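PDB 4K9Q: benzoylformate Decarboxylase from Polynucleobacter necessarius, which probably catalyses the thiamine diphosphate- and magnesium-dependent decarboxylation of benzoylformate to benzaldehyde and carbon dioxide. Local coordinates for residues E366-E371 with R419-V424; A406-A411 with Q445-I450. One frame throughout, in Å; residues are numbered along the deposited sequence.

Contact 1: residues E366-E371 with R419-V424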
ATOM      1  N   GLU A 366      36.270 -19.956 -22.747  1.00 17.12           N
ATOM      2  CA  GLU A 366      35.652 -18.871 -21.989  1.00 24.74           C
ATOM      3  C   GLU A 366      34.484 -18.184 -22.702  1.00 22.39           C
ATOM      4  O   GLU A 366      34.682 -17.358 -23.600  1.00 20.02           O
ATOM      5  CB  GLU A 366      36.696 -17.841 -21.575  1.00 30.10           C
ATOM      6  CG  GLU A 366      37.670 -18.356 -20.541  1.00 33.17           C
ATOM      7  CD  GLU A 366      38.246 -17.242 -19.701  1.00 33.56           C
ATOM      8  OE1 GLU A 366      38.672 -17.528 -18.563  1.00 48.52           O
ATOM      9  OE2 GLU A 366      38.263 -16.080 -20.170  1.00 39.64           O
ATOM     10  N   ILE A 367      33.270 -18.537 -22.285  1.00 18.90           N
ATOM     11  CA  ILE A 367      32.059 -17.868 -22.748  1.00 14.56           C
ATOM     12  C   ILE A 367      31.210 -17.512 -21.534  1.00 17.24           C
ATOM     13  O   ILE A 367      31.461 -17.993 -20.425  1.00 17.99           O
ATOM     14  CB  ILE A 367      31.211 -18.763 -23.700  1.00 13.75           C
ATOM     15  CG1 ILE A 367      30.676 -19.999 -22.968  1.00 19.64           C
ATOM     16  CG2 ILE A 367      32.012 -19.171 -24.921  1.00 15.56           C
ATOM     17  CD1 ILE A 367      29.647 -20.782 -23.780  1.00 20.24           C
ATOM     18  N   VAL A 368      30.238 -16.633 -21.739  1.00 11.00           N
ATOM     19  CA  VAL A 368      29.160 -16.450 -20.773  1.00 10.36           C
ATOM     20  C   VAL A 368      27.961 -17.153 -21.387  1.00 10.66           C
ATOM     21  O   VAL A 368      27.720 -17.020 -22.584  1.00 13.13           O
ATOM     22  CB  VAL A 368      28.857 -14.965 -20.547  1.00 10.55           C
ATOM     23  CG1 VAL A 368      27.595 -14.798 -19.705  1.00 10.96           C
ATOM     24  CG2 VAL A 368      30.049 -14.277 -19.866  1.00 13.39           C
ATOM     25  N   LEU A 369      27.241 -17.940 -20.588  1.00 11.02           N
ATOM     26  CA  LEU A 369      26.091 -18.689 -21.087  1.00 11.67           C
ATOM     27  C   LEU A 369      24.834 -18.198 -20.383  1.00 12.17           C
ATOM     28  O   LEU A 369      24.783 -18.168 -19.154  1.00 11.11           O
ATOM     29  CB  LEU A 369      26.266 -20.189 -20.829  1.00 10.72           C
ATOM     30  CG  LEU A 369      25.125 -21.041 -21.394  1.00 12.54           C
ATOM     31  CD1 LEU A 369      25.157 -21.015 -22.898  1.00 13.04           C
ATOM     32  CD2 LEU A 369      25.223 -22.482 -20.891  1.00 15.41           C
ATOM     33  N   VAL A 370      23.832 -17.808 -21.165  1.00 10.22           N
ATOM     34  CA  VAL A 370      22.549 -17.339 -20.639  1.00 10.53           C
ATOM     35  C   VAL A 370      21.451 -18.229 -21.213  1.00 10.93           C
ATOM     36  O   VAL A 370      21.565 -18.693 -22.343  1.00 12.20           O
ATOM     37  CB  VAL A 370      22.314 -15.883 -21.069  1.00 10.55           C
ATOM     38  CG1 VAL A 370      20.956 -15.375 -20.580  1.00 11.22           C
ATOM     39  CG2 VAL A 370      23.441 -14.991 -20.528  1.00 11.40           C
ATOM     40  N   GLU A 371      20.406 -18.506 -20.442  1.00 10.90           N
ATOM     41  CA  GLU A 371      19.360 -19.400 -20.934  1.00 12.16           C
ATOM     42  C   GLU A 371      17.950 -18.932 -20.574  1.00 11.92           C
ATOM     43  O   GLU A 371      17.675 -18.538 -19.438  1.00 13.13           O
ATOM     44  CB  GLU A 371      19.603 -20.841 -20.456  1.00 12.74           C
ATOM     45  CG  GLU A 371      18.432 -21.811 -20.649  1.00 12.61           C
ATOM     46  CD  GLU A 371      17.390 -21.715 -19.539  1.00 15.86           C
ATOM     47  OE1 GLU A 371      16.187 -21.647 -19.869  1.00 15.94           O
ATOM     48  OE2 GLU A 371      17.757 -21.704 -18.330  1.00 17.95           O
ATOM     49  N   ARG A 419      37.354  -8.335 -20.009  1.00 13.36           N
ATOM     50  CA  ARG A 419      37.519  -9.762 -20.245  1.00 11.33           C
ATOM     51  C   ARG A 419      37.016 -10.176 -21.630  1.00 14.26           C
ATOM     52  O   ARG A 419      37.587 -11.059 -22.286  1.00 15.06           O
ATOM     53  CB  ARG A 419      36.810 -10.555 -19.155  1.00 17.29           C
ATOM     54  CG  ARG A 419      37.202 -12.001 -19.108  1.00 17.57           C
ATOM     55  CD  ARG A 419      36.678 -12.626 -17.834  1.00 16.32           C
ATOM     56  NE  ARG A 419      36.861 -14.068 -17.844  1.00 19.45           N
ATOM     57  CZ  ARG A 419      36.348 -14.881 -16.930  1.00 20.73           C
ATOM     58  NH1 ARG A 419      35.631 -14.377 -15.941  1.00 16.39           N
ATOM     59  NH2 ARG A 419      36.551 -16.190 -17.007  1.00 23.89           N
ATOM     60  N   ASN A 420      35.940  -9.530 -22.068  1.00 14.35           N
ATOM     61  CA  ASN A 420      35.432  -9.669 -23.431  1.00 13.35           C
ATOM     62  C   ASN A 420      35.040 -11.070 -23.898  1.00 13.12           C
ATOM     63  O   ASN A 420      35.207 -11.411 -25.070  1.00 15.44           O
ATOM     64  CB  ASN A 420      36.379  -8.996 -24.431  1.00 15.34           C
ATOM     65  CG  ASN A 420      36.285  -7.489 -24.359  1.00 14.38           C
ATOM     66  OD1 ASN A 420      35.246  -6.914 -24.685  1.00 17.18           O
ATOM     67  ND2 ASN A 420      37.357  -6.838 -23.915  1.00 14.60           N
ATOM     68  N   ARG A 421      34.479 -11.867 -22.999  1.00 11.54           N
ATOM     69  CA  ARG A 421      33.930 -13.154 -23.393  1.00 12.52           C
ATOM     70  C   ARG A 421      32.658 -12.943 -24.215  1.00 13.48           C
ATOM     71  O   ARG A 421      31.878 -12.037 -23.923  1.00 14.26           O
ATOM     72  CB  ARG A 421      33.586 -13.980 -22.153  1.00 11.49           C
ATOM     73  CG  ARG A 421      34.786 -14.377 -21.317  1.00 13.82           C
ATOM     74  CD  ARG A 421      34.333 -15.054 -20.030  1.00 14.06           C
ATOM     75  NE  ARG A 421      33.655 -14.111 -19.146  1.00 11.17           N
ATOM     76  CZ  ARG A 421      32.995 -14.462 -18.049  1.00 13.98           C
ATOM     77  NH1 ARG A 421      32.919 -15.739 -17.711  1.00 12.36           N
ATOM     78  NH2 ARG A 421      32.409 -13.541 -17.290  1.00 12.92           N
ATOM     79  N   PRO A 422      32.431 -13.787 -25.234  1.00 12.02           N
ATOM     80  CA  PRO A 422      31.146 -13.725 -25.939  1.00 14.43           C
ATOM     81  C   PRO A 422      30.018 -14.199 -25.025  1.00 12.50           C
ATOM     82  O   PRO A 422      30.248 -15.071 -24.190  1.00 12.96           O
ATOM     83  CB  PRO A 422      31.333 -14.696 -27.108  1.00 13.89           C
ATOM     84  CG  PRO A 422      32.405 -15.630 -26.662  1.00 19.93           C
ATOM     85  CD  PRO A 422      33.327 -14.817 -25.790  1.00 17.66           C
ATOM     86  N   VAL A 423      28.828 -13.623 -25.164  1.00  9.85           N
ATOM     87  CA  VAL A 423      27.683 -14.090 -24.387  1.00 12.04           C
ATOM     88  C   VAL A 423      26.782 -14.926 -25.287  1.00 12.66           C
ATOM     89  O   VAL A 423      26.139 -14.394 -26.191  1.00 13.15           O
ATOM     90  CB  VAL A 423      26.874 -12.925 -23.797  1.00 12.32           C
ATOM     91  CG1 VAL A 423      25.670 -13.456 -23.006  1.00 12.91           C
ATOM     92  CG2 VAL A 423      27.768 -12.039 -22.922  1.00 12.25           C
ATOM     93  N   VAL A 424      26.746 -16.232 -25.044  1.00  8.91           N
ATOM     94  CA  VAL A 424      25.930 -17.131 -25.848  1.00 10.66           C
ATOM     95  C   VAL A 424      24.595 -17.337 -25.138  1.00 11.34           C
ATOM     96  O   VAL A 424      24.559 -17.725 -23.969  1.00 12.65           O
ATOM     97  CB  VAL A 424      26.634 -18.477 -26.030  1.00 11.47           C
ATOM     98  CG1 VAL A 424      25.768 -19.433 -26.826  1.00 12.88           C
ATOM     99  CG2 VAL A 424      27.974 -18.270 -26.744  1.00 12.57           C
TER
HETATM  100  O   HOH W   1      38.243 -13.785 -22.483  1.00 24.73           O
HETATM  101  O   HOH W   2      33.753 -18.432 -18.762  1.00 19.78           O

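Contact 2: residues A406-A411 with Q445-I450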
ATOM      1  N   ALA A 406      19.023  -9.112 -20.670  1.00  8.50           N
ATOM      2  CA  ALA A 406      20.061  -9.267 -19.645  1.00  9.12           C
ATOM      3  C   ALA A 406      21.397  -9.683 -20.274  1.00  8.45           C
ATOM      4  O   ALA A 406      22.470  -9.259 -19.814  1.00  9.33           O
ATOM      5  CB  ALA A 406      19.638 -10.256 -18.559  1.00  8.66           C
ATOM      6  N   ALA A 407      21.324 -10.488 -21.333  1.00  9.71           N
ATOM      7  CA  ALA A 407      22.510 -10.899 -22.079  1.00  9.51           C
ATOM      8  C   ALA A 407      23.284  -9.692 -22.590  1.00 10.71           C
ATOM      9  O   ALA A 407      24.517  -9.676 -22.545  1.00 11.13           O
ATOM     10  CB  ALA A 407      22.125 -11.803 -23.243  1.00  8.53           C
ATOM     11  N   VAL A 408      22.559  -8.693 -23.087  1.00  8.09           N
ATOM     12  CA  VAL A 408      23.197  -7.461 -23.547  1.00 10.72           C
ATOM     13  C   VAL A 408      23.909  -6.778 -22.385  1.00 10.73           C
ATOM     14  O   VAL A 408      25.015  -6.270 -22.539  1.00 11.13           O
ATOM     15  CB  VAL A 408      22.192  -6.488 -24.212  1.00 10.47           C
ATOM     16  CG1 VAL A 408      22.856  -5.147 -24.502  1.00  9.78           C
ATOM     17  CG2 VAL A 408      21.620  -7.093 -25.498  1.00 11.30           C
ATOM     18  N   GLY A 409      23.272  -6.760 -21.218  1.00  9.57           N
ATOM     19  CA  GLY A 409      23.884  -6.145 -20.055  1.00 10.83           C
ATOM     20  C   GLY A 409      25.137  -6.890 -19.611  1.00 10.48           C
ATOM     21  O   GLY A 409      26.138  -6.272 -19.236  1.00  9.52           O
ATOM     22  N   LEU A 410      25.080  -8.222 -19.643  1.00  8.91           N
ATOM     23  CA  LEU A 410      26.233  -9.053 -19.298  1.00  9.98           C
ATOM     24  C   LEU A 410      27.375  -8.782 -20.281  1.00 11.25           C
ATOM     25  O   LEU A 410      28.536  -8.669 -19.881  1.00 12.63           O
ATOM     26  CB  LEU A 410      25.857 -10.550 -19.288  1.00  8.67           C
ATOM     27  CG  LEU A 410      24.968 -10.957 -18.095  1.00 10.29           C
ATOM     28  CD1 LEU A 410      24.251 -12.291 -18.330  1.00 11.46           C
ATOM     29  CD2 LEU A 410      25.787 -10.980 -16.796  1.00 12.57           C
ATOM     30  N   ALA A 411      27.033  -8.634 -21.554  1.00  8.84           N
ATOM     31  CA  ALA A 411      28.012  -8.286 -22.583  1.00 10.75           C
ATOM     32  C   ALA A 411      28.660  -6.919 -22.348  1.00 12.65           C
ATOM     33  O   ALA A 411      29.877  -6.766 -22.515  1.00 11.81           O
ATOM     34  CB  ALA A 411      27.376  -8.356 -23.979  1.00 11.41           C
ATOM     35  N   GLN A 445      25.140  -0.981 -29.419  1.00 12.59           N
ATOM     36  CA  GLN A 445      26.296  -0.949 -28.525  1.00 10.64           C
ATOM     37  C   GLN A 445      27.429  -1.856 -29.015  1.00 13.26           C
ATOM     38  O   GLN A 445      28.514  -1.868 -28.434  1.00 15.10           O
ATOM     39  CB  GLN A 445      25.896  -1.342 -27.096  1.00 12.22           C
ATOM     40  CG  GLN A 445      24.863  -0.425 -26.454  1.00 10.55           C
ATOM     41  CD  GLN A 445      25.385   0.989 -26.215  1.00 15.11           C
ATOM     42  OE1 GLN A 445      26.530   1.184 -25.807  1.00 20.28           O
ATOM     43  NE2 GLN A 445      24.541   1.979 -26.474  1.00 17.08           N
ATOM     44  N   LYS A 446      27.164  -2.603 -30.083  1.00 11.91           N
ATOM     45  CA  LYS A 446      28.117  -3.568 -30.641  1.00 12.55           C
ATOM     46  C   LYS A 446      28.570  -4.613 -29.619  1.00 15.44           C
ATOM     47  O   LYS A 446      29.730  -5.023 -29.607  1.00 17.42           O
ATOM     48  CB  LYS A 446      29.316  -2.839 -31.268  1.00 16.01           C
ATOM     49  CG  LYS A 446      28.911  -1.882 -32.376  1.00 21.25           C
ATOM     50  CD  LYS A 446      30.110  -1.172 -32.983  1.00 27.56           C
ATOM     51  CE  LYS A 446      29.676  -0.310 -34.153  1.00 32.98           C
ATOM     52  NZ  LYS A 446      28.627   0.675 -33.754  0.80 35.54           N
ATOM     53  N   THR A 447      27.644  -5.062 -28.779  1.00 11.94           N
ATOM     54  CA  THR A 447      27.944  -6.138 -27.833  1.00 11.79           C
ATOM     55  C   THR A 447      28.093  -7.474 -28.550  1.00 13.15           C
ATOM     56  O   THR A 447      27.389  -7.757 -29.538  1.00 12.34           O
ATOM     57  CB  THR A 447      26.849  -6.285 -26.735  1.00 12.06           C
ATOM     58  OG1 THR A 447      25.569  -6.467 -27.355  1.00 14.28           O
ATOM     59  CG2 THR A 447      26.803  -5.044 -25.850  1.00 13.40           C
ATOM     60  N   HIS A 448      29.010  -8.300 -28.059  1.00 11.25           N
ATOM     61  CA  HIS A 448      29.205  -9.619 -28.644  1.00 11.42           C
ATOM     62  C   HIS A 448      28.248 -10.595 -27.970  1.00 11.45           C
ATOM     63  O   HIS A 448      28.540 -11.146 -26.905  1.00 10.42           O
ATOM     64  CB  HIS A 448      30.651 -10.076 -28.488  1.00 12.37           C
ATOM     65  CG  HIS A 448      31.011 -11.230 -29.373  1.00 13.88           C
ATOM     66  ND1 HIS A 448      32.278 -11.771 -29.412  1.00 16.15           N
ATOM     67  CD2 HIS A 448      30.267 -11.945 -30.250  1.00 13.68           C
ATOM     68  CE1 HIS A 448      32.298 -12.772 -30.273  1.00 13.41           C
ATOM     69  NE2 HIS A 448      31.092 -12.895 -30.801  1.00 13.87           N
ATOM     70  N   VAL A 449      27.087 -10.772 -28.597  1.00  9.00           N
ATOM     71  CA  VAL A 449      26.017 -11.590 -28.049  1.00  9.36           C
ATOM     72  C   VAL A 449      25.488 -12.462 -29.164  1.00 11.48           C
ATOM     73  O   VAL A 449      25.204 -11.974 -30.256  1.00 11.41           O
ATOM     74  CB  VAL A 449      24.855 -10.714 -27.502  1.00 10.41           C
ATOM     75  CG1 VAL A 449      23.701 -11.598 -27.006  1.00 10.01           C
ATOM     76  CG2 VAL A 449      25.343  -9.787 -26.389  1.00 10.15           C
ATOM     77  N   ILE A 450      25.346 -13.748 -28.882  1.00  9.69           N
ATOM     78  CA  ILE A 450      24.918 -14.706 -29.883  1.00  9.79           C
ATOM     79  C   ILE A 450      23.644 -15.369 -29.401  1.00 10.84           C
ATOM     80  O   ILE A 450      23.661 -16.150 -28.435  1.00 12.47           O
ATOM     81  CB  ILE A 450      25.994 -15.787 -30.107  1.00 11.50           C
ATOM     82  CG1 ILE A 450      27.314 -15.138 -30.536  1.00 11.04           C
ATOM     83  CG2 ILE A 450      25.533 -16.805 -31.154  1.00 10.95           C
ATOM     84  CD1 ILE A 450      28.476 -16.095 -30.545  1.00 13.30           C
TER

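Contact 1: residues E366-E371 with R419-V424
Val368 O accepts the backbone N-H of Val424 at 2.8 Å and also meets CA of Val423. Val368 N donates to Pro422 O and Val370 N to Val424 O, so the two segments pair as neighbouring strands in the parallel sheet of the C-terminal thiamine diphosphate-binding domain. On one face Val368 and Val423 run alongside each other in the same direction, CB of Val368 against CG2 of Val423, and CG2 of Val370 adds to them by meeting Val423 CG1 at 3.7 Å. Ahead of the strands, Arg421 turns its guanidinium flat against Val368, whose CG2 sits 3.4 Å above the plane, over its centre; Arg419 NH1 covers the opposite face. The bend at chi3 (-68°) sets NE, which forms a salt bridge with Glu414, while NH1 donates to Asp390 O and to a water bound to Ile367 O. An alanine in place of Arg421 would probably leave Glu414 without its mate, uncover Val368 CG2 and let the Arg419 guanidinium shift. The two like charges would probably repel, a cost Glu366 and Glu414 are likely to offset. Arg419 itself pairs with Glu366: NH2 reaches OE1 at 3.0 Å, from above the carboxylate plane, and NE makes a weak bond to OE2.

Contact 2: residues A406-A411 with Q445-I450
Ala411 presses its CB against two side chains at once, Thr447 CB and Val449 CG2, each at 3.5 Å and closer than carbons normally pack. The contact lays helix 403-417 against the start of strand 449-455, part of the alternating helix and strand layering of the C-terminal thiamine diphosphate-binding domain. Val449 holds CG1 anti to its backbone N (chi1 177°), and its two methyls divide the helix surface between them. CG1 meets Ala407 CB at 4.1 Å, one turn before Ala411, while CG2, anti to the carbonyl carbon, reaches Ala411 CB and comes within 3.9 Å of Ala407 O. Thr447 puts OG1 between its backbone N and carbonyl carbon (chi1 55°), where the hydroxyl hydrogen-bonds Gly442 O in the preceding helix. The same rotation places CG2 anti to the carbonyl carbon, 3.8 Å from Ala411 CB and 4.0 Å from Val408 O. Val408 lies roughly perpendicular to Thr447, its CG1 4.2 Å from both OG1 and CG2. Just before Thr447, Lys446 leaves helical geometry with positive phi (57°) in a Schellman motif, and the chain then turns toward the strand. His448 points away from the helix, and its NE2 bonds Ala511 O. No hydrogen bond joins the two segments. Their grip therefore rests on close van der Waals fit: small alanines bring the helix backbone near the branched residues, and the one hydroxyl at the interface finds its polar partner elsewhere.

Contacts 1 and 2 lie in the C-terminal thiamine diphosphate-binding domain, their centres about 9 Å apart. Along the chain their segments alternate: 366-371, 406-411, 419-424, then 445-450. Helix 403-417 leads from contact 2 into the strand 423-428 of contact 1, which lies between strands 368-372 and 449-455 in the same parallel sheet. Val423 joins the contacts directly, its N probably bonded to His448 O and its O to Ile450 N, while its CG2 packs by Ala411 N. Leu410 CD1 also meets Val370 CG2, so the helix covers all three strands. Strand 423-428 leads to Asp429, a magnesium ligand, and strand 368-372 to Cys373, which binds the cofactor.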